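Local structure of malate dehydrogenase (Naegleria fowleri, 6UM4) at residues N111-R116 with D337-H342; A177-G182 with V217-V222; P241-T246 with P359-Y364; L288-I293 with L390-F395; G365-I370 with E406-K411. The protein probably catalyses the reversible, NAD(P)-dependent oxidation of malate to oxaloacetate. All coordinates share one frame; numbering follows the deposited sequence. Where two conformers were deposited one is given.

Contact 1. Residues N111-R116 with D337-H342; sequences NSLLFR and DAAIKH
D337 OD1 is gripped by both terminal nitrogens of R116: NH1 lies 2.9 Å from D337 OD1 and NH2 3.0 Å from the same D337 OD1. This is an end-on salt bridge that closes on one oxygen. The acceptor sits at the edge of the guanidinium, close to its plane, yet both bonds are bent, with an N-H...O angle of 144° from NH1. NH1 uses the anti lone pair of OD1, whereas NH2 meets that oxygen nearly head-on to its C-O bond. The other carboxylate oxygen is taken within the same helix: K341 NZ donates to the syn side of D337 OD2 at 2.9 Å. The aspartate thus stands between two cations. Its CG lies anti to the backbone N (chi1 177°); from there OD1 faces R116 and OD2 faces K341. R116 NH2 has a second acid, E121.

Beside this network the two helices meet through carbon. L113 CD1 presses on I340 CD1 at 3.5 Å, a close methyl-to-methyl approach, and rests 3.8 Å from A339 CB. I340 CD1 also lies 3.9 Å from R116 CB, at the base of the arginine side chain. The helix axes run 9.4 Å apart at closest approach and cross at -35°, joining helix 108-118 of the NAD-binding domain to helix 332-348 of the C-terminal domain. Two flanking cations would be expected to favour the ionised form of the buried D337; K341 carries the network on to G153 O of the second subunit.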
# COMPACT_ATOMS: atom_id res chain seq x y z
N ASN A 111 -7.40 -2.50 2.85
CA ASN A 111 -6.41 -3.35 2.19
C ASN A 111 -5.13 -2.59 1.84
O ASN A 111 -4.03 -3.15 1.92
CB ASN A 111 -7.03 -3.99 0.94
CG ASN A 111 -6.02 -4.83 0.13
OD1 ASN A 111 -5.53 -4.38 -0.92
ND2 ASN A 111 -5.76 -6.05 0.58
N SER A 112 -5.24 -1.30 1.49
CA SER A 112 -4.06 -0.48 1.26
C SER A 112 -3.55 0.17 2.54
O SER A 112 -2.33 0.32 2.71
CB SER A 112 -4.34 0.59 0.19
OG SER A 112 -4.48 -0.01 -1.09
N LEU A 113 -4.45 0.55 3.45
CA LEU A 113 -4.05 1.29 4.64
C LEU A 113 -3.18 0.46 5.58
O LEU A 113 -2.16 0.94 6.12
CB LEU A 113 -5.29 1.77 5.38
CG LEU A 113 -4.97 2.54 6.64
CD1 LEU A 113 -4.73 3.99 6.25
CD2 LEU A 113 -6.12 2.44 7.62
N LEU A 114 -3.60 -0.77 5.88
CA LEU A 114 -3.00 -1.45 7.02
C LEU A 114 -1.52 -1.75 6.77
O LEU A 114 -0.70 -1.64 7.69
CB LEU A 114 -3.79 -2.72 7.33
CG LEU A 114 -5.25 -2.46 7.75
CD1 LEU A 114 -5.98 -3.80 7.90
CD2 LEU A 114 -5.38 -1.61 9.01
N PHE A 115 -1.15 -2.10 5.52
CA PHE A 115 0.25 -2.38 5.23
C PHE A 115 1.12 -1.13 5.35
O PHE A 115 2.29 -1.23 5.72
CB PHE A 115 0.41 -3.01 3.82
CG PHE A 115 0.04 -4.47 3.74
CD1 PHE A 115 1.01 -5.45 3.76
CD2 PHE A 115 -1.30 -4.86 3.67
CE1 PHE A 115 0.66 -6.80 3.70
CE2 PHE A 115 -1.66 -6.18 3.63
CZ PHE A 115 -0.67 -7.16 3.64
N ARG A 116 0.56 0.05 5.07
CA ARG A 116 1.29 1.30 5.22
C ARG A 116 1.20 1.84 6.64
O ARG A 116 1.78 2.89 6.94
CB ARG A 116 0.78 2.34 4.19
CG ARG A 116 1.04 1.87 2.75
CD ARG A 116 0.50 2.83 1.71
NE ARG A 116 1.29 4.05 1.71
CZ ARG A 116 1.00 5.14 0.99
NH1 ARG A 116 -0.09 5.16 0.23
NH2 ARG A 116 1.78 6.20 1.05
N ASP A 337 -4.15 6.29 1.03
CA ASP A 337 -2.98 7.17 1.02
C ASP A 337 -3.25 8.48 1.76
O ASP A 337 -2.40 8.96 2.52
CB ASP A 337 -2.55 7.47 -0.41
CG ASP A 337 -1.39 8.42 -0.47
OD1 ASP A 337 -0.23 7.96 -0.30
OD2 ASP A 337 -1.63 9.63 -0.68
N ALA A 338 -4.40 9.10 1.52
CA ALA A 338 -4.74 10.33 2.23
C ALA A 338 -4.86 10.10 3.73
O ALA A 338 -4.47 10.97 4.53
CB ALA A 338 -6.05 10.91 1.68
N ALA A 339 -5.43 8.96 4.14
CA ALA A 339 -5.51 8.65 5.57
C ALA A 339 -4.12 8.49 6.18
O ALA A 339 -3.84 9.01 7.26
CB ALA A 339 -6.34 7.39 5.82
N ILE A 340 -3.24 7.77 5.50
CA ILE A 340 -1.87 7.68 6.01
C ILE A 340 -1.29 9.08 6.16
O ILE A 340 -0.76 9.44 7.22
CB ILE A 340 -1.01 6.80 5.08
CG1 ILE A 340 -1.50 5.35 5.11
CG2 ILE A 340 0.44 6.84 5.54
CD1 ILE A 340 -1.34 4.65 6.46
N LYS A 341 -1.44 9.92 5.13
CA LYS A 341 -0.86 11.26 5.21
C LYS A 341 -1.52 12.08 6.33
O LYS A 341 -0.84 12.80 7.08
CB LYS A 341 -0.98 11.99 3.87
CG LYS A 341 0.03 11.54 2.78
CD LYS A 341 -0.24 12.30 1.49
CE LYS A 341 0.89 12.17 0.47
NZ LYS A 341 0.91 10.85 -0.24
N HIS A 342 -2.85 12.00 6.45
CA HIS A 342 -3.54 12.74 7.50
C HIS A 342 -3.02 12.35 8.88
O HIS A 342 -2.68 13.22 9.70
CB HIS A 342 -5.05 12.51 7.39
CG HIS A 342 -5.85 13.16 8.49
ND1 HIS A 342 -6.80 14.13 8.25
CD2 HIS A 342 -5.85 12.97 9.83
CE1 HIS A 342 -7.34 14.52 9.39
NE2 HIS A 342 -6.78 13.83 10.37

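Contact 2. Residues A177-G182 with V217-V222; sequences AILLGG and VLVLIV
A177 and L179 pair with the strand 218-221 in parallel register through four backbone hydrogen bonds. A177 N donates to L218 O at 2.9 Å, and A177 O accepts from L220 N at 2.8 Å. L179 repeats the pattern two residues on, its N bonding L220 O at 2.8 Å and its O receiving V222 N at 2.9 Å. The last bond lies where strand 176-179 gives way to loop. Two CA-H...O contacts fill in between, the shorter from V219 CA to A177 O at 3.3 Å.

Apolar contacts occupy both faces of the sheet. On the face of A177, V219 and I221, L179 CD1 packs on V219 CG1 at 3.7 Å and more loosely on I221 CG1; helix 191-212 lies over this face, with F202 and L209 among its contacts. On the other face I178 and L220 meet M343 of helix 332-348. Past the strands, L180 and V222 run alongside each other in the same direction, with L180 CD2 3.6 Å from V222 CB.

Strand 176-179, helix 191-212 and strand 218-221 form a beta-alpha-beta unit of the Rossmann-type NAD-binding domain. Between the strands, backbone N-H and C=O groups satisfy each other, which lets these largely buried strands present aliphatic carbon to helix 191-212 on one face and to helix 332-348 on the other.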
# COMPACT_ATOMS: atom_id res chain seq x y z
N ALA A 177 -7.48 5.86 16.33
CA ALA A 177 -8.58 5.15 15.68
C ALA A 177 -8.82 5.76 14.31
O ALA A 177 -8.94 6.98 14.17
CB ALA A 177 -9.85 5.17 16.53
N ILE A 178 -8.88 4.91 13.29
CA ILE A 178 -9.20 5.32 11.93
C ILE A 178 -10.52 4.65 11.57
O ILE A 178 -10.61 3.42 11.56
CB ILE A 178 -8.08 4.94 10.93
CG1 ILE A 178 -6.79 5.66 11.31
CG2 ILE A 178 -8.48 5.31 9.50
CD1 ILE A 178 -5.60 5.25 10.50
N LEU A 179 -11.54 5.46 11.33
CA LEU A 179 -12.90 4.96 11.20
C LEU A 179 -13.28 4.94 9.73
O LEU A 179 -13.71 5.95 9.17
CB LEU A 179 -13.85 5.82 12.02
CG LEU A 179 -13.40 5.83 13.47
CD1 LEU A 179 -14.41 6.46 14.40
CD2 LEU A 179 -13.08 4.36 13.91
N LEU A 180 -13.11 3.76 9.10
CA LEU A 180 -13.45 3.53 7.71
C LEU A 180 -14.85 2.98 7.57
O LEU A 180 -15.51 3.20 6.54
CB LEU A 180 -12.47 2.55 7.06
CG LEU A 180 -10.98 2.85 7.21
CD1 LEU A 180 -10.13 1.69 6.64
CD2 LEU A 180 -10.64 4.14 6.49
N GLY A 181 -15.32 2.27 8.59
CA GLY A 181 -16.58 1.57 8.49
C GLY A 181 -17.78 2.48 8.64
O GLY A 181 -17.78 3.44 9.42
N GLY A 182 -18.83 2.14 7.91
CA GLY A 182 -20.06 2.90 7.97
C GLY A 182 -21.15 2.13 7.27
O GLY A 182 -21.01 0.94 6.97
N VAL A 217 -6.40 9.78 22.81
CA VAL A 217 -6.63 9.11 21.54
C VAL A 217 -6.91 10.15 20.45
O VAL A 217 -7.57 11.17 20.67
CB VAL A 217 -7.78 8.10 21.66
CG1 VAL A 217 -9.06 8.80 22.12
CG2 VAL A 217 -8.02 7.39 20.32
N LEU A 218 -6.35 9.92 19.26
CA LEU A 218 -6.66 10.71 18.08
C LEU A 218 -7.53 9.86 17.18
O LEU A 218 -7.21 8.68 16.93
CB LEU A 218 -5.40 11.18 17.35
CG LEU A 218 -4.39 11.97 18.20
CD1 LEU A 218 -3.17 12.35 17.38
CD2 LEU A 218 -5.05 13.23 18.84
N VAL A 219 -8.65 10.43 16.73
CA VAL A 219 -9.66 9.72 15.95
C VAL A 219 -9.80 10.39 14.59
O VAL A 219 -10.09 11.59 14.51
CB VAL A 219 -11.03 9.71 16.67
CG1 VAL A 219 -12.02 8.90 15.88
CG2 VAL A 219 -10.91 9.19 18.09
N LEU A 220 -9.64 9.60 13.53
CA LEU A 220 -9.81 10.08 12.16
C LEU A 220 -11.04 9.41 11.58
O LEU A 220 -11.15 8.18 11.58
CB LEU A 220 -8.57 9.78 11.31
CG LEU A 220 -8.75 10.03 9.81
CD1 LEU A 220 -9.11 11.50 9.56
CD2 LEU A 220 -7.52 9.62 9.04
N ILE A 221 -11.99 10.21 11.10
CA ILE A 221 -13.20 9.70 10.46
C ILE A 221 -13.01 9.78 8.96
O ILE A 221 -12.77 10.86 8.41
CB ILE A 221 -14.46 10.47 10.89
CG1 ILE A 221 -14.97 10.03 12.27
CG2 ILE A 221 -15.56 10.27 9.87
CD1 ILE A 221 -14.18 10.56 13.45
N VAL A 222 -13.12 8.63 8.28
CA VAL A 222 -13.07 8.54 6.83
C VAL A 222 -14.45 8.29 6.24
O VAL A 222 -14.79 8.85 5.19
CB VAL A 222 -12.07 7.45 6.37
CG1 VAL A 222 -12.13 7.26 4.87
CG2 VAL A 222 -10.65 7.81 6.79

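Contact 3. Residues P241-T246 with P359-Y364; sequences PPENIT and PSRGQY
The E243 carboxylate and the R361 guanidinium lie edge to edge and nearly coplanar, their planes 7° apart. R361 grips side-on, one nitrogen to each oxygen: NE donates to E243 OE2 at 2.9 Å with an N-H...O angle of 173°, and NH2 reaches E243 OE1 at a longer 3.3 Å. Both oxygens use their syn lone pairs, giving a bidentate, nearly flat salt bridge. P242 approaches the guanidinium obliquely, its CG 3.5 Å from R361 NH2, and the two side chains cross at about a right angle. The bend of E243 at chi2 (74°) brings its CD round to face the arginine.

This salt bridge ties the short 3-10 segment 242-244, leading into strand 245-247, an edge strand of the Rossmann sheet within this chain, to the loop that follows strand 353-359 of the C-terminal domain. P359 packs beside it: its CG lies 3.4 Å from P242 O and 3.9 Å from P242 CB, while Y384 and W371 of the antiparallel sheet also touch its ring. One water donates to E243 OE2 and to P359 O, the latter at 2.7 Å, and accepts from Q363 NE2, so a single molecule joins the acid to the loop backbone and to a glutamine. The amide end of Q363 works twice, its OE1 taking R361 N at 2.9 Å. One residue earlier, S360 OG accepts from G362 N in an ST turn.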
# COMPACT_ATOMS: atom_id res chain seq x y z
N PRO A 241 -11.28 15.57 24.02
CA PRO A 241 -11.20 16.91 23.47
C PRO A 241 -11.65 16.91 22.02
O PRO A 241 -11.19 16.08 21.21
CB PRO A 241 -9.72 17.26 23.60
CG PRO A 241 -9.23 16.39 24.72
CD PRO A 241 -10.00 15.13 24.60
N PRO A 242 -12.58 17.80 21.66
CA PRO A 242 -13.12 17.78 20.30
C PRO A 242 -12.06 17.87 19.22
O PRO A 242 -12.25 17.29 18.15
CB PRO A 242 -14.08 18.98 20.29
CG PRO A 242 -14.56 19.04 21.79
CD PRO A 242 -13.30 18.73 22.55
N GLU A 243 -10.95 18.56 19.48
CA GLU A 243 -9.88 18.68 18.49
C GLU A 243 -9.17 17.36 18.22
O GLU A 243 -8.43 17.26 17.23
CB GLU A 243 -8.87 19.73 18.94
CG GLU A 243 -9.26 21.14 18.57
CD GLU A 243 -10.39 21.69 19.42
OE1 GLU A 243 -10.70 21.06 20.46
OE2 GLU A 243 -10.96 22.74 19.03
N ASN A 244 -9.32 16.37 19.09
CA ASN A 244 -8.70 15.06 18.87
C ASN A 244 -9.53 14.16 17.96
O ASN A 244 -9.13 13.01 17.73
CB ASN A 244 -8.45 14.36 20.22
CG ASN A 244 -7.33 15.00 21.00
OD1 ASN A 244 -6.60 15.83 20.47
ND2 ASN A 244 -7.19 14.64 22.25
N ILE A 245 -10.67 14.62 17.46
CA ILE A 245 -11.50 13.88 16.51
C ILE A 245 -11.66 14.73 15.26
O ILE A 245 -12.28 15.79 15.32
CB ILE A 245 -12.88 13.54 17.11
CG1 ILE A 245 -12.73 12.79 18.43
CG2 ILE A 245 -13.73 12.78 16.10
CD1 ILE A 245 -14.07 12.44 19.07
N THR A 246 -11.13 14.26 14.13
CA THR A 246 -11.25 15.01 12.89
C THR A 246 -11.84 14.14 11.79
O THR A 246 -11.89 12.91 11.89
CB THR A 246 -9.91 15.57 12.44
OG1 THR A 246 -8.99 14.50 12.23
CG2 THR A 246 -9.34 16.50 13.49
N PRO A 359 -13.34 20.57 14.54
CA PRO A 359 -14.42 21.29 15.23
C PRO A 359 -14.24 22.79 15.10
O PRO A 359 -13.16 23.33 15.38
CB PRO A 359 -14.30 20.84 16.70
CG PRO A 359 -12.89 20.34 16.83
CD PRO A 359 -12.59 19.71 15.47
N SER A 360 -15.29 23.46 14.67
CA SER A 360 -15.24 24.91 14.56
C SER A 360 -15.29 25.55 15.95
O SER A 360 -16.24 25.33 16.72
CB SER A 360 -16.39 25.41 13.70
OG SER A 360 -16.46 26.82 13.75
N ARG A 361 -14.26 26.33 16.27
CA ARG A 361 -14.30 27.29 17.36
C ARG A 361 -14.54 28.71 16.86
O ARG A 361 -14.10 29.68 17.49
CB ARG A 361 -13.00 27.21 18.17
CG ARG A 361 -12.63 25.81 18.69
CD ARG A 361 -13.61 25.32 19.77
NE ARG A 361 -13.20 24.04 20.38
CZ ARG A 361 -13.81 23.47 21.41
NH1 ARG A 361 -14.74 24.11 22.09
NH2 ARG A 361 -13.37 22.30 21.88
N GLY A 362 -15.21 28.86 15.72
CA GLY A 362 -15.48 30.17 15.16
C GLY A 362 -14.38 30.77 14.32
O GLY A 362 -14.46 31.95 13.99
N GLN A 363 -13.35 30.00 13.95
CA GLN A 363 -12.33 30.49 13.04
C GLN A 363 -12.96 31.06 11.79
O GLN A 363 -13.88 30.46 11.22
CB GLN A 363 -11.35 29.36 12.67
CG GLN A 363 -10.53 28.80 13.83
CD GLN A 363 -11.17 27.60 14.50
OE1 GLN A 363 -12.38 27.41 14.42
NE2 GLN A 363 -10.34 26.74 15.11
N TYR A 364 -12.49 32.23 11.37
CA TYR A 364 -13.00 32.92 10.19
C TYR A 364 -14.52 33.14 10.25
O TYR A 364 -15.20 33.22 9.23
CB TYR A 364 -12.56 32.19 8.91
CG TYR A 364 -11.05 32.28 8.78
CD1 TYR A 364 -10.45 33.46 8.36
CD2 TYR A 364 -10.23 31.23 9.15
CE1 TYR A 364 -9.08 33.59 8.28
CE2 TYR A 364 -8.85 31.34 9.08
CZ TYR A 364 -8.28 32.53 8.64
OH TYR A 364 -6.91 32.67 8.57
O HOH W 1 -10.79 24.01 16.38

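Contact 4. Residues L288-I293 with L390-F395; sequences LSFTTI and LPINSF
A type I beta turn from L288 to T291, between two short strands of the C-terminal domain, meets the loop that runs into helix 394-414, and F290 is the residue that carries the contact. One face of its ring receives L390 CD2, 4.0 Å from the ring centroid and only 6° off the normal, a CH-pi contact over the centre. The opposite face is covered by the turn itself, S289 CB standing 3.9 Å above the plane. L390 also reaches the far end of the ring, its CB 3.6 Å from F290 CZ. At the rim the partners change: P391 O lies near the ring plane, 3.4 Å from F290 CZ, and P391 CD is 3.7 Å from F290 CE1, the two side chains running antiparallel past one another. I392 CD1 touches the same edge more distantly.

No hydrogen bond links the two segments. S289 OG and N393 ND2 stand 4.0 Å apart, and each residue has its polar partner nearby instead: S289 OG bonds D287 OD1, and N393 is the N-cap of helix 394-414. Its CG lies between the backbone N and the carbonyl carbon (chi1 56°), and OD1 accepts from the backbone N of S396. Strand 271-277 adjoins the turn, R273 NE bonding F290 O, while L288 packs against helices 250-264 and 305-317 and F395 meets T309 of the latter.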
# COMPACT_ATOMS: atom_id res chain seq x y z
N LEU A 288 -7.60 28.32 -3.91
CA LEU A 288 -6.32 28.72 -4.49
C LEU A 288 -5.95 30.16 -4.15
O LEU A 288 -4.93 30.65 -4.65
CB LEU A 288 -6.35 28.57 -6.02
CG LEU A 288 -6.26 27.13 -6.56
CD1 LEU A 288 -6.42 27.04 -8.07
CD2 LEU A 288 -4.97 26.49 -6.11
N SER A 289 -6.73 30.84 -3.30
CA SER A 289 -6.54 32.28 -3.13
C SER A 289 -5.12 32.63 -2.67
O SER A 289 -4.64 33.72 -2.97
CB SER A 289 -7.53 32.86 -2.12
OG SER A 289 -8.88 32.56 -2.45
N PHE A 290 -4.46 31.74 -1.92
CA PHE A 290 -3.15 32.05 -1.36
C PHE A 290 -2.03 31.20 -1.94
O PHE A 290 -0.88 31.30 -1.48
CB PHE A 290 -3.20 31.88 0.16
CG PHE A 290 -4.44 32.46 0.79
CD1 PHE A 290 -4.56 33.83 0.98
CD2 PHE A 290 -5.50 31.64 1.16
CE1 PHE A 290 -5.71 34.37 1.55
CE2 PHE A 290 -6.65 32.18 1.73
CZ PHE A 290 -6.75 33.54 1.93
N THR A 291 -2.33 30.37 -2.93
CA THR A 291 -1.38 29.36 -3.37
C THR A 291 -0.20 29.99 -4.10
O THR A 291 -0.35 30.97 -4.84
CB THR A 291 -2.10 28.35 -4.26
OG1 THR A 291 -3.25 27.85 -3.55
CG2 THR A 291 -1.18 27.18 -4.62
N THR A 292 1.00 29.43 -3.87
CA THR A 292 2.18 29.87 -4.60
C THR A 292 2.84 28.68 -5.28
O THR A 292 2.66 27.52 -4.89
CB THR A 292 3.20 30.58 -3.69
OG1 THR A 292 3.65 29.67 -2.68
CG2 THR A 292 2.58 31.80 -3.04
N ILE A 293 3.59 28.98 -6.33
CA ILE A 293 4.31 27.99 -7.11
C ILE A 293 5.74 28.48 -7.21
O ILE A 293 5.97 29.59 -7.70
CB ILE A 293 3.69 27.80 -8.50
CG1 ILE A 293 2.23 27.36 -8.37
CG2 ILE A 293 4.51 26.80 -9.34
CD1 ILE A 293 1.47 27.41 -9.67
N LEU A 390 -5.79 35.17 7.37
CA LEU A 390 -6.00 35.14 5.93
C LEU A 390 -7.14 36.09 5.56
O LEU A 390 -8.21 36.03 6.15
CB LEU A 390 -6.31 33.72 5.47
CG LEU A 390 -5.23 32.68 5.76
CD1 LEU A 390 -5.72 31.30 5.36
CD2 LEU A 390 -3.95 33.03 5.01
N PRO A 391 -6.92 37.00 4.60
CA PRO A 391 -8.02 37.84 4.11
C PRO A 391 -8.92 37.02 3.19
O PRO A 391 -8.47 36.44 2.20
CB PRO A 391 -7.30 38.95 3.35
CG PRO A 391 -6.03 38.32 2.88
CD PRO A 391 -5.65 37.26 3.90
N ILE A 392 -10.21 36.97 3.53
CA ILE A 392 -11.18 36.15 2.80
C ILE A 392 -11.94 37.06 1.85
O ILE A 392 -12.71 37.91 2.28
CB ILE A 392 -12.14 35.44 3.77
CG1 ILE A 392 -11.37 34.59 4.78
CG2 ILE A 392 -13.09 34.55 3.00
CD1 ILE A 392 -10.43 33.58 4.14
N ASN A 393 -11.76 36.87 0.54
CA ASN A 393 -12.50 37.68 -0.41
C ASN A 393 -13.93 37.17 -0.58
O ASN A 393 -14.32 36.12 -0.08
CB ASN A 393 -11.82 37.74 -1.77
CG ASN A 393 -11.58 36.37 -2.38
OD1 ASN A 393 -12.47 35.50 -2.45
ND2 ASN A 393 -10.38 36.20 -2.93
N SER A 394 -14.69 37.94 -1.36
CA SER A 394 -16.12 37.70 -1.50
C SER A 394 -16.40 36.41 -2.27
O SER A 394 -17.39 35.73 -1.99
CB SER A 394 -16.77 38.90 -2.21
OG SER A 394 -17.99 38.51 -2.82
N PHE A 395 -15.57 36.09 -3.25
CA PHE A 395 -15.76 34.81 -3.93
C PHE A 395 -15.51 33.66 -2.98
O PHE A 395 -16.29 32.69 -2.95
CB PHE A 395 -14.82 34.68 -5.13
CG PHE A 395 -14.89 33.34 -5.78
CD1 PHE A 395 -16.06 32.93 -6.42
CD2 PHE A 395 -13.82 32.46 -5.72
CE1 PHE A 395 -16.14 31.69 -7.03
CE2 PHE A 395 -13.90 31.22 -6.33
CZ PHE A 395 -15.06 30.83 -6.98

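Contact 5. Residues G365-I370 with E406-K411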
# COMPACT_ATOMS: atom_id res chain seq x y z
N GLY A 365 -15.07 33.20 11.47
CA GLY A 365 -16.49 33.42 11.65
C GLY A 365 -17.37 32.23 11.37
O GLY A 365 -18.60 32.37 11.36
N ILE A 366 -16.78 31.05 11.20
CA ILE A 366 -17.54 29.83 10.87
C ILE A 366 -18.42 29.44 12.05
O ILE A 366 -17.96 29.50 13.20
CB ILE A 366 -16.56 28.71 10.49
CG1 ILE A 366 -15.88 29.05 9.17
CG2 ILE A 366 -17.26 27.38 10.37
CD1 ILE A 366 -14.68 28.14 8.84
N PRO A 367 -19.68 29.08 11.84
CA PRO A 367 -20.55 28.70 12.97
C PRO A 367 -19.95 27.57 13.79
O PRO A 367 -19.34 26.64 13.25
CB PRO A 367 -21.85 28.27 12.29
CG PRO A 367 -21.85 29.03 10.97
CD PRO A 367 -20.41 29.09 10.56
N ARG A 368 -20.14 27.65 15.10
CA ARG A 368 -19.64 26.65 16.04
C ARG A 368 -20.52 25.39 16.00
O ARG A 368 -21.67 25.41 15.57
CB ARG A 368 -19.61 27.25 17.47
CG ARG A 368 -18.96 28.65 17.53
CD ARG A 368 -18.97 29.29 18.92
NE ARG A 368 -17.87 28.82 19.77
CZ ARG A 368 -16.82 29.55 20.14
NH1 ARG A 368 -15.88 29.02 20.92
NH2 ARG A 368 -16.71 30.82 19.73
N GLY A 369 -19.95 24.30 16.47
CA GLY A 369 -20.71 23.07 16.56
C GLY A 369 -20.73 22.22 15.30
O GLY A 369 -21.31 21.13 15.32
N ILE A 370 -20.13 22.68 14.21
CA ILE A 370 -19.97 21.85 13.02
C ILE A 370 -18.49 21.54 12.88
O ILE A 370 -17.62 22.29 13.36
CB ILE A 370 -20.49 22.49 11.72
CG1 ILE A 370 -19.85 23.85 11.51
CG2 ILE A 370 -22.01 22.57 11.71
CD1 ILE A 370 -20.05 24.38 10.11
N GLU A 406 -24.53 23.60 3.96
CA GLU A 406 -24.78 22.17 3.86
C GLU A 406 -24.47 21.46 5.16
O GLU A 406 -25.22 20.58 5.59
CB GLU A 406 -23.96 21.57 2.73
CG GLU A 406 -24.24 20.12 2.54
CD GLU A 406 -23.38 19.53 1.46
OE1 GLU A 406 -22.14 19.64 1.55
OE2 GLU A 406 -23.96 18.97 0.51
N LEU A 407 -23.38 21.85 5.81
CA LEU A 407 -23.02 21.25 7.09
C LEU A 407 -24.10 21.52 8.13
O LEU A 407 -24.46 20.63 8.92
CB LEU A 407 -21.67 21.80 7.56
CG LEU A 407 -20.43 21.29 6.84
CD1 LEU A 407 -19.22 22.18 7.11
CD2 LEU A 407 -20.14 19.84 7.27
N ILE A 408 -24.65 22.73 8.15
CA ILE A 408 -25.71 23.02 9.11
C ILE A 408 -26.94 22.17 8.81
O ILE A 408 -27.59 21.65 9.73
CB ILE A 408 -26.04 24.53 9.11
CG1 ILE A 408 -24.87 25.29 9.74
CG2 ILE A 408 -27.32 24.79 9.90
CD1 ILE A 408 -24.94 26.77 9.61
N GLU A 409 -27.28 22.00 7.53
CA GLU A 409 -28.43 21.17 7.18
C GLU A 409 -28.20 19.73 7.59
O GLU A 409 -29.10 19.06 8.11
CB GLU A 409 -28.74 21.27 5.69
N GLU A 410 -26.98 19.23 7.40
CA GLU A 410 -26.66 17.88 7.83
C GLU A 410 -26.83 17.74 9.34
O GLU A 410 -27.41 16.76 9.82
CB GLU A 410 -25.24 17.52 7.40
CG GLU A 410 -25.13 17.32 5.89
CD GLU A 410 -23.78 16.76 5.42
OE1 GLU A 410 -22.99 16.25 6.25
OE2 GLU A 410 -23.51 16.87 4.21
N LYS A 411 -26.36 18.73 10.10
CA LYS A 411 -26.45 18.65 11.56
C LYS A 411 -27.90 18.61 12.02
O LYS A 411 -28.26 17.78 12.86
CB LYS A 411 -25.72 19.84 12.18
CG LYS A 411 -25.82 19.90 13.68
CD LYS A 411 -24.82 20.89 14.23
CE LYS A 411 -25.04 21.13 15.71
NZ LYS A 411 -23.99 20.40 16.47
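I370 and L407 cross at about a right angle, with I370 CD1 3.8 Å from L407 CD1 and 4.0 Å from L407 CB. The other branch of the isoleucine serves a second neighbour: its CG2 lies 4.1 Å from K411 CD, the two side chains meeting obliquely. I370 thus covers a full turn of helix 394-414, from L407 to K411. CG1 sits between the backbone N and the carbonyl carbon (chi1 55°), which leaves CG2 on the side where the lysine runs.

K411 extends from CB to CE and bends at chi4, setting NZ 3.0 Å from G369 O. The donor is tilted 33° from the carbonyl plane. G369 has phi 87°, a backbone conformation that suits glycine. Earlier in the loop, P367 crosses I408 at about a right angle, and P367 CG comes 4.1 Å from I408 CD1.

Beyond the pair, L407 also packs on C372 and N279, and K411 on M231 of helix 226-235. This is a loop laid along the flank of the long C-terminal helix of a lactate/malate dehydrogenase alpha/beta domain, with apolar side chains between them and a lysine-to-carbonyl bond at one end.

Contact 2 lies inside the NAD-binding domain, contacts 4 and 5 inside the C-terminal domain, and contacts 1 and 3 join the two. Along the chain, contact 2 is nested in the loop closed by contact 1, while contact 3 crosses contacts 1 and 4. Contacts 2 and 3 share the parallel sheet, V219 and I221 bonding to N244 and T246; H342 meets T246 and packs on L220, tying contact 1 to both. Segments 359-364 of contact 3 and 365-370 of contact 5 are consecutive parts of one loop. Contacts 4 and 5 use the start and the later half of helix 394-414. Contacts 1 and 3, centres 23 Å apart on opposite sides of the chain's centre, are two of the places where the domains meet.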